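Local structure of beta-galactosidase (Marinomonas sp. ef1, 6Y2K) at residues D331-V334 with R335-W339; M643-G646 with A647-A651. The protein hydrolyses terminal beta-D-galactosyl residues of beta-galactosides as a cold-active, hexameric glycoside hydrolase of family GH42. All coordinates share one frame; numbering follows the deposited sequence.

Contact 1: residues D331-V334 with R335-W339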
ATOM      1  N   ASP A 331     -29.395  -5.886  15.445  1.00 18.70           N
ATOM      2  CA  ASP A 331     -30.737  -6.391  15.703  1.00 20.39           C
ATOM      3  C   ASP A 331     -30.653  -7.919  15.792  1.00 19.27           C
ATOM      4  O   ASP A 331     -30.037  -8.562  14.942  1.00 19.20           O
ATOM      5  CB  ASP A 331     -31.727  -5.924  14.622  1.00 23.06           C
ATOM      6  CG  ASP A 331     -32.106  -4.427  14.755  1.00 26.72           C
ATOM      7  OD1 ASP A 331     -31.950  -3.806  15.849  1.00 28.01           O
ATOM      8  OD2 ASP A 331     -32.606  -3.867  13.752  1.00 29.95           O
ATOM      9  N   GLY A 332     -31.215  -8.473  16.867  1.00 17.44           N
ATOM     10  CA  GLY A 332     -31.124  -9.907  17.179  1.00 16.54           C
ATOM     11  C   GLY A 332     -29.949 -10.343  18.060  1.00 15.96           C
ATOM     12  O   GLY A 332     -29.911 -11.500  18.515  1.00 14.74           O
ATOM     13  N   ALA A 333     -29.001  -9.439  18.327  1.00 15.53           N
ATOM     14  CA  ALA A 333     -27.810  -9.797  19.113  1.00 15.48           C
ATOM     15  C   ALA A 333     -28.115 -10.202  20.559  1.00 15.22           C
ATOM     16  O   ALA A 333     -27.453 -11.083  21.088  1.00 14.41           O
ATOM     17  CB  ALA A 333     -26.763  -8.688  19.080  1.00 15.23           C
ATOM     18  N   VAL A 334     -29.111  -9.581  21.193  1.00 15.27           N
ATOM     19  CA  VAL A 334     -29.441  -9.936  22.580  1.00 15.41           C
ATOM     20  C   VAL A 334     -30.012 -11.369  22.624  1.00 15.74           C
ATOM     21  O   VAL A 334     -29.669 -12.155  23.509  1.00 15.51           O
ATOM     22  CB  VAL A 334     -30.398  -8.917  23.243  1.00 15.42           C
ATOM     23  CG1 VAL A 334     -30.792  -9.383  24.647  1.00 15.55           C
ATOM     24  CG2 VAL A 334     -29.751  -7.523  23.281  1.00 15.93           C
ATOM     25  N   ARG A 335     -30.880 -11.695  21.663  1.00 15.92           N
ATOM     26  CA  ARG A 335     -31.357 -13.076  21.480  1.00 16.09           C
ATOM     27  C   ARG A 335     -30.190 -14.036  21.247  1.00 15.91           C
ATOM     28  O   ARG A 335     -30.136 -15.106  21.852  1.00 15.55           O
ATOM     29  CB  ARG A 335     -32.348 -13.150  20.317  1.00 17.02           C
ATOM     30  CG  ARG A 335     -32.628 -14.549  19.789  1.00 17.68           C
ATOM     31  CD  ARG A 335     -33.840 -14.531  18.874  1.00 18.69           C
ATOM     32  NE  ARG A 335     -34.115 -15.859  18.331  1.00 19.71           N
ATOM     33  CZ  ARG A 335     -33.593 -16.359  17.212  1.00 20.22           C
ATOM     34  NH1 ARG A 335     -32.716 -15.676  16.477  1.00 20.39           N
ATOM     35  NH2 ARG A 335     -33.940 -17.583  16.831  1.00 20.77           N
ATOM     36  N   LEU A 336     -29.271 -13.629  20.369  1.00 15.69           N
ATOM     37  CA  LEU A 336     -28.087 -14.420  20.037  0.50 15.77           C
ATOM     38  C   LEU A 336     -27.306 -14.776  21.300  1.00 15.33           C
ATOM     39  O   LEU A 336     -26.999 -15.943  21.532  1.00 14.91           O
ATOM     40  CB  LEU A 336     -27.189 -13.654  19.046  0.50 16.04           C
ATOM     41  CG  LEU A 336     -26.099 -14.376  18.247  0.50 16.31           C
ATOM     42  CD1 LEU A 336     -25.362 -13.343  17.412  0.50 16.55           C
ATOM     43  CD2 LEU A 336     -25.094 -15.142  19.088  0.50 16.56           C
ATOM     44  N   TRP A 337     -26.989 -13.759  22.104  1.00 15.20           N
ATOM     45  CA  TRP A 337     -26.175 -13.954  23.310  1.00 14.96           C
ATOM     46  C   TRP A 337     -26.882 -14.808  24.350  1.00 14.76           C
ATOM     47  O   TRP A 337     -26.237 -15.572  25.071  1.00 14.89           O
ATOM     48  CB  TRP A 337     -25.780 -12.603  23.941  1.00 14.74           C
ATOM     49  CG  TRP A 337     -24.987 -11.687  23.048  1.00 14.52           C
ATOM     50  CD1 TRP A 337     -24.030 -12.048  22.141  1.00 14.42           C
ATOM     51  CD2 TRP A 337     -25.059 -10.257  23.010  1.00 14.30           C
ATOM     52  NE1 TRP A 337     -23.511 -10.931  21.525  1.00 14.33           N
ATOM     53  CE2 TRP A 337     -24.127  -9.818  22.038  1.00 14.47           C
ATOM     54  CE3 TRP A 337     -25.834  -9.298  23.695  1.00 14.40           C
ATOM     55  CZ2 TRP A 337     -23.938  -8.460  21.734  1.00 14.60           C
ATOM     56  CZ3 TRP A 337     -25.648  -7.950  23.391  1.00 14.42           C
ATOM     57  CH2 TRP A 337     -24.698  -7.544  22.418  1.00 14.45           C
ATOM     58  N   THR A 338     -28.206 -14.671  24.426  1.00 14.86           N
ATOM     59  CA  THR A 338     -29.015 -15.435  25.377  1.00 14.76           C
ATOM     60  C   THR A 338     -29.004 -16.922  25.031  1.00 14.99           C
ATOM     61  O   THR A 338     -28.682 -17.749  25.893  1.00 15.69           O
ATOM     62  CB  THR A 338     -30.456 -14.885  25.457  1.00 14.56           C
ATOM     63  OG1 THR A 338     -30.422 -13.480  25.736  1.00 14.59           O
ATOM     64  CG2 THR A 338     -31.269 -15.580  26.559  1.00 14.78           C
ATOM     65  N   TRP A 339     -29.343 -17.266  23.783  1.00 14.80           N
ATOM     66  CA  TRP A 339     -29.265 -18.667  23.331  1.00 14.68           C
ATOM     67  C   TRP A 339     -27.860 -19.221  23.439  1.00 14.48           C
ATOM     68  O   TRP A 339     -27.682 -20.385  23.779  1.00 13.99           O
ATOM     69  CB  TRP A 339     -29.779 -18.848  21.902  1.00 14.76           C
ATOM     70  CG  TRP A 339     -31.249 -19.028  21.853  1.00 14.84           C
ATOM     71  CD1 TRP A 339     -32.160 -18.189  21.300  1.00 15.06           C
ATOM     72  CD2 TRP A 339     -31.984 -20.109  22.422  1.00 15.25           C
ATOM     73  NE1 TRP A 339     -33.432 -18.690  21.468  1.00 15.55           N
ATOM     74  CE2 TRP A 339     -33.351 -19.868  22.164  1.00 15.37           C
ATOM     75  CE3 TRP A 339     -31.623 -21.264  23.120  1.00 15.22           C
ATOM     76  CZ2 TRP A 339     -34.355 -20.743  22.579  1.00 15.76           C
ATOM     77  CZ3 TRP A 339     -32.631 -22.138  23.541  1.00 15.45           C
ATOM     78  CH2 TRP A 339     -33.976 -21.875  23.257  1.00 15.63           C
TER
HETATM   79  O   HOH W   1     -30.952 -13.565  16.928  1.00 18.22           O
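Val334 O is gripped by two donors from the same residue: Thr338 OG1 at 2.7 Å and Thr338 N at 3.1 Å. They arrive from opposite faces of the carbonyl plane. Threonine suits this place because its hydroxyl, turned anti to its own carbonyl carbon (chi1 -54°), lies back along the helix toward the preceding turn, where it also hydrogen-bonds the Tyr351 hydroxyl. At the start of the helix, Gly332 takes the N-cap position with positive phi (91°), a backbone shape in which any CB would collide with the carbonyl O of Asp331, so glycine suits it. Gly332 O serves two partners, Leu336 N at 2.9 Å and a water that passes the link on to Arg335 NH1. The arginine chain is extended from CG to NE, and its guanidinium makes salt bridges to Glu388 and Asp649.

Trp337 lays one face of its indole back over the first turn. Ala333 CB sits above the six-membered ring, 4.1 Å from its centroid and 19° off the normal, a CH-pi contact made possible by a small methyl. Val334 CG2 meets the rim at CZ3, while Ala333 O, which accepts Trp337 N, lies 3.1 Å above the ring plane. The indole NE1 is bonded to Val289 O. An alanine in place of Trp337 would probably uncover the Ala333 methyl and leave Val289 O without its indole donor. Backbone i to i+4 bonds behind a glycine N-cap mark the first turn of an alpha-helix, here the one linking strands 310-315 and 348-352 in a beta-alpha-beta unit of the TIM barrel.

Contact 2: residues M643-G646 with A647-A651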
ATOM      1  N   MET A 643     -32.230 -23.317   8.268  1.00 29.08           N
ATOM      2  CA  MET A 643     -31.016 -23.861   7.686  1.00 29.84           C
ATOM      3  C   MET A 643     -30.150 -22.734   7.108  1.00 27.70           C
ATOM      4  O   MET A 643     -28.925 -22.810   7.154  1.00 26.63           O
ATOM      5  CB  MET A 643     -31.389 -24.868   6.592  1.00 33.08           C
ATOM      6  CG  MET A 643     -30.243 -25.715   6.074  1.00 35.77           C
ATOM      7  SD  MET A 643     -30.823 -27.050   4.999  1.00 40.74           S
ATOM      8  CE  MET A 643     -31.688 -26.112   3.744  1.00 39.83           C
ATOM      9  N   CYS A 644     -30.800 -21.707   6.564  1.00 26.59           N
ATOM     10  CA  CYS A 644     -30.132 -20.469   6.166  1.00 27.99           C
ATOM     11  C   CYS A 644     -30.045 -19.529   7.370  1.00 25.64           C
ATOM     12  O   CYS A 644     -30.968 -18.752   7.647  1.00 23.26           O
ATOM     13  CB  CYS A 644     -30.866 -19.804   4.996  1.00 29.78           C
ATOM     14  SG  CYS A 644     -30.925 -20.846   3.512  1.00 36.22           S
ATOM     15  N   LEU A 645     -28.931 -19.634   8.095  1.00 24.15           N
ATOM     16  CA  LEU A 645     -28.683 -18.806   9.278  1.00 24.14           C
ATOM     17  C   LEU A 645     -28.429 -17.369   8.900  1.00 22.91           C
ATOM     18  O   LEU A 645     -27.401 -17.072   8.297  1.00 23.20           O
ATOM     19  CB  LEU A 645     -27.450 -19.285  10.046  1.00 24.96           C
ATOM     20  CG  LEU A 645     -27.540 -20.444  11.023  1.00 25.84           C
ATOM     21  CD1 LEU A 645     -26.143 -20.690  11.575  1.00 25.53           C
ATOM     22  CD2 LEU A 645     -28.525 -20.128  12.144  1.00 25.76           C
ATOM     23  N   GLY A 646     -29.333 -16.473   9.284  1.00 22.00           N
ATOM     24  CA  GLY A 646     -29.121 -15.037   9.075  1.00 21.41           C
ATOM     25  C   GLY A 646     -27.959 -14.457   9.870  1.00 20.60           C
ATOM     26  O   GLY A 646     -27.396 -15.115  10.750  1.00 20.61           O
ATOM     27  N   ALA A 647     -27.582 -13.227   9.537  1.00 20.38           N
ATOM     28  CA  ALA A 647     -26.615 -12.469  10.329  1.00 20.37           C
ATOM     29  C   ALA A 647     -27.126 -12.317  11.765  1.00 20.23           C
ATOM     30  O   ALA A 647     -28.298 -11.994  11.963  1.00 19.12           O
ATOM     31  CB  ALA A 647     -26.393 -11.094   9.713  1.00 20.74           C
ATOM     32  N   ALA A 648     -26.258 -12.570  12.750  1.00 19.79           N
ATOM     33  CA  ALA A 648     -26.616 -12.476  14.180  1.00 20.35           C
ATOM     34  C   ALA A 648     -27.845 -13.339  14.551  1.00 20.42           C
ATOM     35  O   ALA A 648     -28.700 -12.917  15.325  1.00 21.28           O
ATOM     36  CB  ALA A 648     -26.831 -11.012  14.582  1.00 20.05           C
ATOM     37  N   ASP A 649     -27.898 -14.552  14.007  1.00 20.40           N
ATOM     38  CA  ASP A 649     -29.070 -15.422  14.089  1.00 20.20           C
ATOM     39  C   ASP A 649     -28.706 -16.736  14.773  1.00 19.29           C
ATOM     40  O   ASP A 649     -27.522 -17.079  14.917  1.00 18.52           O
ATOM     41  CB  ASP A 649     -29.609 -15.667  12.668  1.00 21.45           C
ATOM     42  CG  ASP A 649     -31.033 -16.226  12.626  1.00 23.11           C
ATOM     43  OD1 ASP A 649     -31.771 -16.139  13.642  1.00 22.73           O
ATOM     44  OD2 ASP A 649     -31.398 -16.772  11.545  1.00 24.21           O
ATOM     45  N   VAL A 650     -29.747 -17.453  15.197  1.00 18.64           N
ATOM     46  CA  VAL A 650     -29.650 -18.702  15.934  1.00 18.52           C
ATOM     47  C   VAL A 650     -30.558 -19.728  15.257  1.00 18.22           C
ATOM     48  O   VAL A 650     -31.672 -19.393  14.855  1.00 17.99           O
ATOM     49  CB  VAL A 650     -30.159 -18.524  17.390  1.00 18.60           C
ATOM     50  CG1 VAL A 650     -30.017 -19.815  18.187  1.00 18.95           C
ATOM     51  CG2 VAL A 650     -29.433 -17.373  18.087  1.00 18.99           C
ATOM     52  N   ALA A 651     -30.081 -20.964  15.131  1.00 17.89           N
ATOM     53  CA  ALA A 651     -30.947 -22.090  14.779  1.00 18.31           C
ATOM     54  C   ALA A 651     -30.729 -23.223  15.774  1.00 19.03           C
ATOM     55  O   ALA A 651     -29.614 -23.420  16.266  1.00 19.17           O
ATOM     56  CB  ALA A 651     -30.684 -22.560  13.358  1.00 18.39           C
TER
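Asp649 bends its carboxylate back to Gly646 across a type II beta turn, Gly646 to Asp649, that joins the short strand 644-645 to strand 649-655. Its CB comes first, lying 3.0 Å from Gly646 O inside the turn. With CG anti to the backbone N (chi1 -164°), the carboxylate swings over the start of the turn, placing CG 3.8 Å from Gly646 N. OD2 then accepts Gly646 N at 3.1 Å through its anti lone pair, so the aspartate ties the last residue of the turn to the first. OD1 serves other partners: it forms a salt bridge to Arg335 and takes a weak bond from Val650 N. Aspartate fits because its short arm can divide two oxygens between a backbone amide and an arginine; the nearby positive charge would probably favour its ionised form. Ala648 adopts the positive phi (55°) of a G1 beta bulge, in which Ala648 and Asp649 both face Asn623.

Leu645 spans the two strands beside Phe631 and Ala621. Its CG stands anti to the carbonyl carbon (chi1 -82°), which brings a terminal methyl nearer the second strand than its CB is. A branched aliphatic chain reaches far enough to meet Ala651, whose small side chain accepts a close approach: Leu645 CD2 packs against Ala651 CB at 3.5 Å, closer than two methyl groups normally come.

In the fold
Contact 1 comes first along the chain, at the start of helix 333-343 on the outside of the eight-stranded barrel. Contact 2 follows some 300 residues later, at the turn leading into strand 649-655 of the C-terminal four-stranded antiparallel sheet. Their centres are only 11 Å apart, and they touch directly: Arg335 NH1 makes a salt bridge of 3.0 Å to Asp649 OD1, while Val650 packs against Arg335 and Trp339 of the helix. One face of the helix is thus fastened to the last strand of the chain, with Phe620 and Phe622 of strand 618-623 adding apolar cover. The pair joins the barrel to the C-terminal sheet within a single subunit.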